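Local structure of putative HTH-type transcriptional regulator PH0061 (Pyrococcus horikoshii, 2DBB) at residues K6-R9 against V10-Q13; R23-Y26 against R27-A30; K84-S87 against E88-I92. The protein probably binds specific DNA sequences as a transcriptional regulator of the AsnC family, pairing a winged helix-turn-helix domain with an alpha+beta domain. One frame throughout, in Å; residues are numbered along the deposited sequence.

Interaction 1: K6-R9 against V10-Q13; sequences KLDR and VDMQ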
# COMPACT_ATOMS: atom_id res chain seq x y z
N LYS B 6 -8.45 20.25 3.53
CA LYS B 6 -9.45 20.43 4.58
C LYS B 6 -10.67 19.52 4.46
O LYS B 6 -11.33 19.48 3.42
CB LYS B 6 -9.91 21.89 4.64
CG LYS B 6 -9.94 22.45 6.06
CD LYS B 6 -8.57 22.36 6.71
CE LYS B 6 -8.54 22.97 8.10
NZ LYS B 6 -7.16 22.99 8.66
N LEU B 7 -10.96 18.81 5.55
CA LEU B 7 -12.10 17.89 5.59
C LEU B 7 -12.62 17.79 7.03
O LEU B 7 -11.85 17.73 7.98
CB LEU B 7 -11.66 16.50 5.11
CG LEU B 7 -12.73 15.41 5.00
CD1 LEU B 7 -13.77 15.83 3.96
CD2 LEU B 7 -12.08 14.10 4.61
N ASP B 8 -13.95 17.79 7.16
CA ASP B 8 -14.61 17.71 8.47
C ASP B 8 -13.88 16.81 9.48
O ASP B 8 -13.35 15.76 9.13
CB ASP B 8 -16.05 17.21 8.26
CG ASP B 8 -16.78 16.97 9.56
OD1 ASP B 8 -17.02 17.94 10.30
OD2 ASP B 8 -17.10 15.79 9.83
N ARG B 9 -13.88 17.24 10.74
CA ARG B 9 -13.20 16.50 11.80
C ARG B 9 -13.72 15.08 12.02
O ARG B 9 -12.94 14.16 12.28
CB ARG B 9 -13.28 17.27 13.13
CG ARG B 9 -12.39 16.68 14.22
CD ARG B 9 -12.45 17.50 15.51
NE ARG B 9 -11.47 17.04 16.50
CZ ARG B 9 -10.15 17.08 16.32
NH1 ARG B 9 -9.64 17.56 15.19
NH2 ARG B 9 -9.34 16.64 17.28
N VAL B 10 -15.03 14.90 11.92
CA VAL B 10 -15.63 13.58 12.10
C VAL B 10 -15.32 12.68 10.90
O VAL B 10 -15.15 11.48 11.05
CB VAL B 10 -17.15 13.68 12.29
CG1 VAL B 10 -17.77 12.29 12.31
CG2 VAL B 10 -17.46 14.42 13.59
N ASP B 11 -15.26 13.27 9.71
CA ASP B 11 -14.96 12.48 8.52
C ASP B 11 -13.55 11.90 8.63
O ASP B 11 -13.32 10.75 8.26
CB ASP B 11 -15.06 13.34 7.25
CG ASP B 11 -16.49 13.73 6.92
OD1 ASP B 11 -17.36 12.84 6.85
OD2 ASP B 11 -16.74 14.93 6.70
N MET B 12 -12.61 12.69 9.15
CA MET B 12 -11.24 12.21 9.29
C MET B 12 -11.16 11.07 10.30
O MET B 12 -10.47 10.08 10.07
CB MET B 12 -10.31 13.35 9.71
CG MET B 12 -8.82 13.01 9.63
SD MET B 12 -8.18 12.62 7.95
CE MET B 12 -7.98 10.87 8.07
N GLN B 13 -11.88 11.18 11.41
CA GLN B 13 -11.87 10.13 12.43
C GLN B 13 -12.40 8.85 11.80
O GLN B 13 -11.84 7.77 11.99
CB GLN B 13 -12.75 10.53 13.61
CG GLN B 13 -12.34 11.84 14.27
CD GLN B 13 -13.29 12.26 15.37
OE1 GLN B 13 -14.51 12.12 15.24
NE2 GLN B 13 -12.75 12.81 16.45

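Interaction 2: R23-Y26 against R27-A30; sequences RLTY and RELA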
# COMPACT_ATOMS: atom_id res chain seq x y z
N ARG B 23 -14.67 -3.27 8.29
CA ARG B 23 -15.92 -4.02 8.36
C ARG B 23 -16.84 -3.59 9.49
O ARG B 23 -17.88 -4.22 9.72
CB ARG B 23 -15.65 -5.53 8.46
CG ARG B 23 -15.08 -6.15 7.20
CD ARG B 23 -15.01 -7.68 7.30
NE ARG B 23 -16.33 -8.29 7.35
CZ ARG B 23 -17.08 -8.58 6.29
NH1 ARG B 23 -16.64 -8.32 5.06
NH2 ARG B 23 -18.28 -9.12 6.45
N LEU B 24 -16.49 -2.53 10.20
CA LEU B 24 -17.33 -2.05 11.28
C LEU B 24 -18.68 -1.58 10.72
O LEU B 24 -18.72 -0.82 9.75
CB LEU B 24 -16.64 -0.89 12.01
CG LEU B 24 -15.44 -1.30 12.86
CD1 LEU B 24 -14.62 -0.08 13.23
CD2 LEU B 24 -15.93 -2.03 14.10
N THR B 25 -19.77 -2.05 11.31
CA THR B 25 -21.11 -1.68 10.85
C THR B 25 -21.36 -0.21 11.21
O THR B 25 -20.70 0.33 12.10
CB THR B 25 -22.20 -2.53 11.54
OG1 THR B 25 -22.22 -2.23 12.95
CG2 THR B 25 -21.92 -4.01 11.35
N TYR B 26 -22.32 0.42 10.52
CA TYR B 26 -22.64 1.82 10.79
C TYR B 26 -23.03 2.01 12.25
O TYR B 26 -22.77 3.05 12.86
CB TYR B 26 -23.79 2.30 9.88
CG TYR B 26 -23.47 2.28 8.40
CD1 TYR B 26 -22.15 2.33 7.96
CD2 TYR B 26 -24.48 2.23 7.45
CE1 TYR B 26 -21.84 2.33 6.61
CE2 TYR B 26 -24.18 2.23 6.08
CZ TYR B 26 -22.86 2.28 5.67
OH TYR B 26 -22.53 2.28 4.33
N ARG B 27 -23.68 0.99 12.81
CA ARG B 27 -24.11 1.02 14.20
C ARG B 27 -22.88 1.10 15.13
O ARG B 27 -22.83 1.96 16.01
CB ARG B 27 -24.96 -0.22 14.49
CG ARG B 27 -25.38 -0.39 15.94
CD ARG B 27 -26.49 -1.45 16.09
NE ARG B 27 -27.79 -0.98 15.62
CZ ARG B 27 -28.24 -1.10 14.37
NH1 ARG B 27 -27.48 -1.68 13.44
NH2 ARG B 27 -29.43 -0.62 14.05
N GLU B 28 -21.90 0.23 14.92
CA GLU B 28 -20.69 0.24 15.73
C GLU B 28 -19.97 1.59 15.58
O GLU B 28 -19.48 2.16 16.55
CB GLU B 28 -19.74 -0.89 15.31
CG GLU B 28 -20.18 -2.29 15.70
CD GLU B 28 -19.25 -3.36 15.13
OE1 GLU B 28 -19.23 -3.55 13.89
OE2 GLU B 28 -18.52 -4.00 15.92
N LEU B 29 -19.90 2.08 14.34
CA LEU B 29 -19.25 3.36 14.09
C LEU B 29 -19.99 4.48 14.83
O LEU B 29 -19.37 5.34 15.46
CB LEU B 29 -19.22 3.66 12.59
CG LEU B 29 -18.35 2.73 11.74
CD1 LEU B 29 -18.62 2.97 10.27
CD2 LEU B 29 -16.88 2.99 12.07
N ALA B 30 -21.32 4.46 14.75
CA ALA B 30 -22.12 5.48 15.42
C ALA B 30 -21.88 5.46 16.93
O ALA B 30 -21.79 6.51 17.57
CB ALA B 30 -23.61 5.27 15.11
O HOH W 1 -18.43 -5.55 12.40

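Interaction 3: K84-S87 against E88-I92; sequences KVIS and EISDI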
# COMPACT_ATOMS: atom_id res chain seq x y z
N LYS B 84 3.33 7.90 -20.91
CA LYS B 84 3.04 6.75 -21.76
C LYS B 84 3.37 5.47 -21.03
O LYS B 84 2.62 4.50 -21.10
CB LYS B 84 3.84 6.82 -23.07
CG LYS B 84 3.39 5.79 -24.10
CD LYS B 84 4.14 5.96 -25.42
CE LYS B 84 3.54 5.10 -26.53
NZ LYS B 84 3.62 3.63 -26.26
N VAL B 85 4.49 5.45 -20.32
CA VAL B 85 4.88 4.27 -19.57
C VAL B 85 3.79 3.98 -18.55
O VAL B 85 3.34 2.85 -18.40
CB VAL B 85 6.20 4.47 -18.79
CG1 VAL B 85 6.46 3.25 -17.91
CG2 VAL B 85 7.34 4.69 -19.75
N ILE B 86 3.37 5.03 -17.85
CA ILE B 86 2.35 4.92 -16.82
C ILE B 86 1.03 4.38 -17.34
O ILE B 86 0.40 3.55 -16.68
CB ILE B 86 2.14 6.27 -16.13
CG1 ILE B 86 3.42 6.65 -15.36
CG2 ILE B 86 0.93 6.20 -15.20
CD1 ILE B 86 3.44 8.07 -14.86
N SER B 87 0.60 4.84 -18.51
CA SER B 87 -0.66 4.36 -19.07
C SER B 87 -0.47 2.93 -19.56
O SER B 87 -1.40 2.14 -19.59
CB SER B 87 -1.13 5.26 -20.22
OG SER B 87 -0.25 5.18 -21.33
N GLU B 88 0.77 2.62 -19.95
CA GLU B 88 1.12 1.29 -20.45
C GLU B 88 1.08 0.23 -19.36
O GLU B 88 0.64 -0.90 -19.60
CB GLU B 88 2.52 1.33 -21.07
CG GLU B 88 2.58 1.09 -22.57
CD GLU B 88 2.20 -0.33 -22.97
OE1 GLU B 88 2.90 -1.28 -22.55
OE2 GLU B 88 1.20 -0.50 -23.70
N ILE B 89 1.53 0.57 -18.16
CA ILE B 89 1.57 -0.40 -17.07
C ILE B 89 0.44 -0.34 -16.04
O ILE B 89 0.22 -1.30 -15.31
CB ILE B 89 2.90 -0.28 -16.29
CG1 ILE B 89 2.99 1.09 -15.61
CG2 ILE B 89 4.08 -0.49 -17.23
CD1 ILE B 89 4.21 1.28 -14.73
N SER B 90 -0.28 0.78 -15.98
CA SER B 90 -1.36 0.92 -15.01
C SER B 90 -2.47 -0.11 -15.11
O SER B 90 -3.17 -0.36 -14.13
CB SER B 90 -1.95 2.32 -15.08
OG SER B 90 -1.02 3.28 -14.60
N ASP B 91 -2.64 -0.72 -16.28
CA ASP B 91 -3.68 -1.72 -16.46
C ASP B 91 -3.21 -3.14 -16.17
O ASP B 91 -4.03 -4.06 -16.13
CB ASP B 91 -4.26 -1.67 -17.87
CG ASP B 91 -4.89 -0.33 -18.19
OD1 ASP B 91 -5.44 0.30 -17.26
OD2 ASP B 91 -4.84 0.08 -19.37
N ILE B 92 -1.91 -3.33 -15.99
CA ILE B 92 -1.39 -4.66 -15.69
C ILE B 92 -1.86 -5.06 -14.30
O ILE B 92 -1.69 -4.30 -13.34
CB ILE B 92 0.14 -4.69 -15.75
CG1 ILE B 92 0.60 -4.25 -17.14
CG2 ILE B 92 0.63 -6.09 -15.45
CD1 ILE B 92 2.10 -4.13 -17.28

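Interaction 1: K6-R9 against V10-Q13
D8 and D11 meet where the chain enters helix 9-18, and the capping bonds gather on the D8 carboxylate. With its CG anti to the backbone N (chi1 175°), D8 brings OD2 up to the amides of the first turn. There D11 N donates to D8 OD2 at 3.1 Å, coming from above the carboxylate plane, and V10 N adds a weak, strongly bent bond to the same oxygen. Two backbone bonds carry the turn onward: M12 N to D8 O at 3.2 Å, fairly straight, and Q13 N to R9 O at 3.3 Å. Q13 CG also lies close to R9 O, at 3.1 Å, beside the bond made by its own backbone N.

Charge forms the second group. As modelled, D8 OD2 and D11 OD2 lie 3.3 Å apart, two acceptors with their carboxylate planes turned 75° against each other. R43 of helix 37-49 forms salt bridges with both aspartates, through D8 OD2 and D11 OD1, and its positive charge probably offsets their mutual repulsion.

Apolar contact is slighter. L7 crosses D11 at about a right angle, its branch carbon CG resting 3.8 Å from D11 CB, while both L7 and M12 pack on L65 of the second subunit.

The whole is an aspartate N-cap, here opening the first helix of an AsnC-type helix-turn-helix domain, with R43 joining it to helix 37-49.

Interaction 2: R23-Y26 against R27-A30
E28 OE1 is gripped by three donors at the start of helix 26-32. T25 N donates to E28 OE1 at 3.0 Å in a nearly straight bond (165°), arriving on the anti side of the carboxylate and 17° out of its plane. A water donates to E28 OE1 at 2.6 Å and also to R23 O, bridging the loop to the helix. The third hold is weak: T25 OG1 donates to E28 OE1 over 3.4 Å.

The return bond runs from E28 N to T25 OG1, 3.2 Å long and again almost straight. Chi1 of T25, 66°, sets OG1 between its own backbone N and carbonyl carbon, where it meets the amide of E28. E28 runs extended beyond CG, which brings its carboxylate back to T25 N. The two exchanges make a capping box, with T25 as N-cap. Behind it, L29 N bonds to T25 O, and A30 N to Y26 O at 2.8 Å.

Two leucines pack together beside the box, L24 CB meeting L29 CD2 at 3.9 Å. Separately, the methyl L24 CD2 lies 3.6 Å from the carboxylate oxygen E28 OE1, the side chains of L24 and E28 crossing at about a right angle. L29 CD1 stands at the edge of the Y26 ring, while L29 also packs on L14 and I17 of helix 9-18 and on I44 of helix 37-49.

Chemically, the reciprocal bonds fix the rotations of T25 and E28 together, and a carboxylate at the N-terminal end of a helix should interact favourably with the helix dipole.

Interaction 3: K84-S87 against E88-I92
Chi1 of S90, -69°, places OG beside its own backbone N, from where it turns back to the carbonyl of I86. S87 takes the other course: at 67° its OG sits between backbone N and carbonyl carbon and folds back along the helix. S90 OG donates to I86 O from above the carbonyl plane, very short as modelled at 2.5 Å, and S90 N reaches I86 O at 2.9 Å from the opposite face. Two donors of one residue thus hold a single carbonyl. S87 OG donates to K84 O at 3.0 Å, and E88 N to K84 O at 2.9 Å, this time from the same face.

These bonds belong to the last turns of helix 79-89, which runs into a type I beta turn from I89 to I92, closed by I92 N on I89 O. I89 N continues the helical pattern to V85 O.

The apolar pair is V85 and I89, with V85 CG1 4.4 Å from I89 CD1. The methyl I86 CG2 lies beside the hydroxyl S90 OG at 3.6 Å. I86 and I89 both pack on V98 of strand 95-102, I89 also on F127 of helix 117-129, and K147 of the second subunit donates to S90 O.

In the fold
From the N terminus, interaction 1 starts helix 9-18 straight out of the leading loop, and interaction 2 starts helix 26-32 after the connection that follows. Their centres lie about 17 Å apart on the same side of the chain's centre, within the one helix-turn-helix region, whose predicted DNA-binding motif begins at Y26. Helix 37-49 meets both. Interaction 3 comes much later, at the end of helix 79-89, where the chain turns toward strand 95-102 of the antiparallel sheet; its centre is about 33 Å from that of interaction 1 and about 37 Å from that of interaction 2. The three follow in series, none nested or crossing, and each reaches the second subunit.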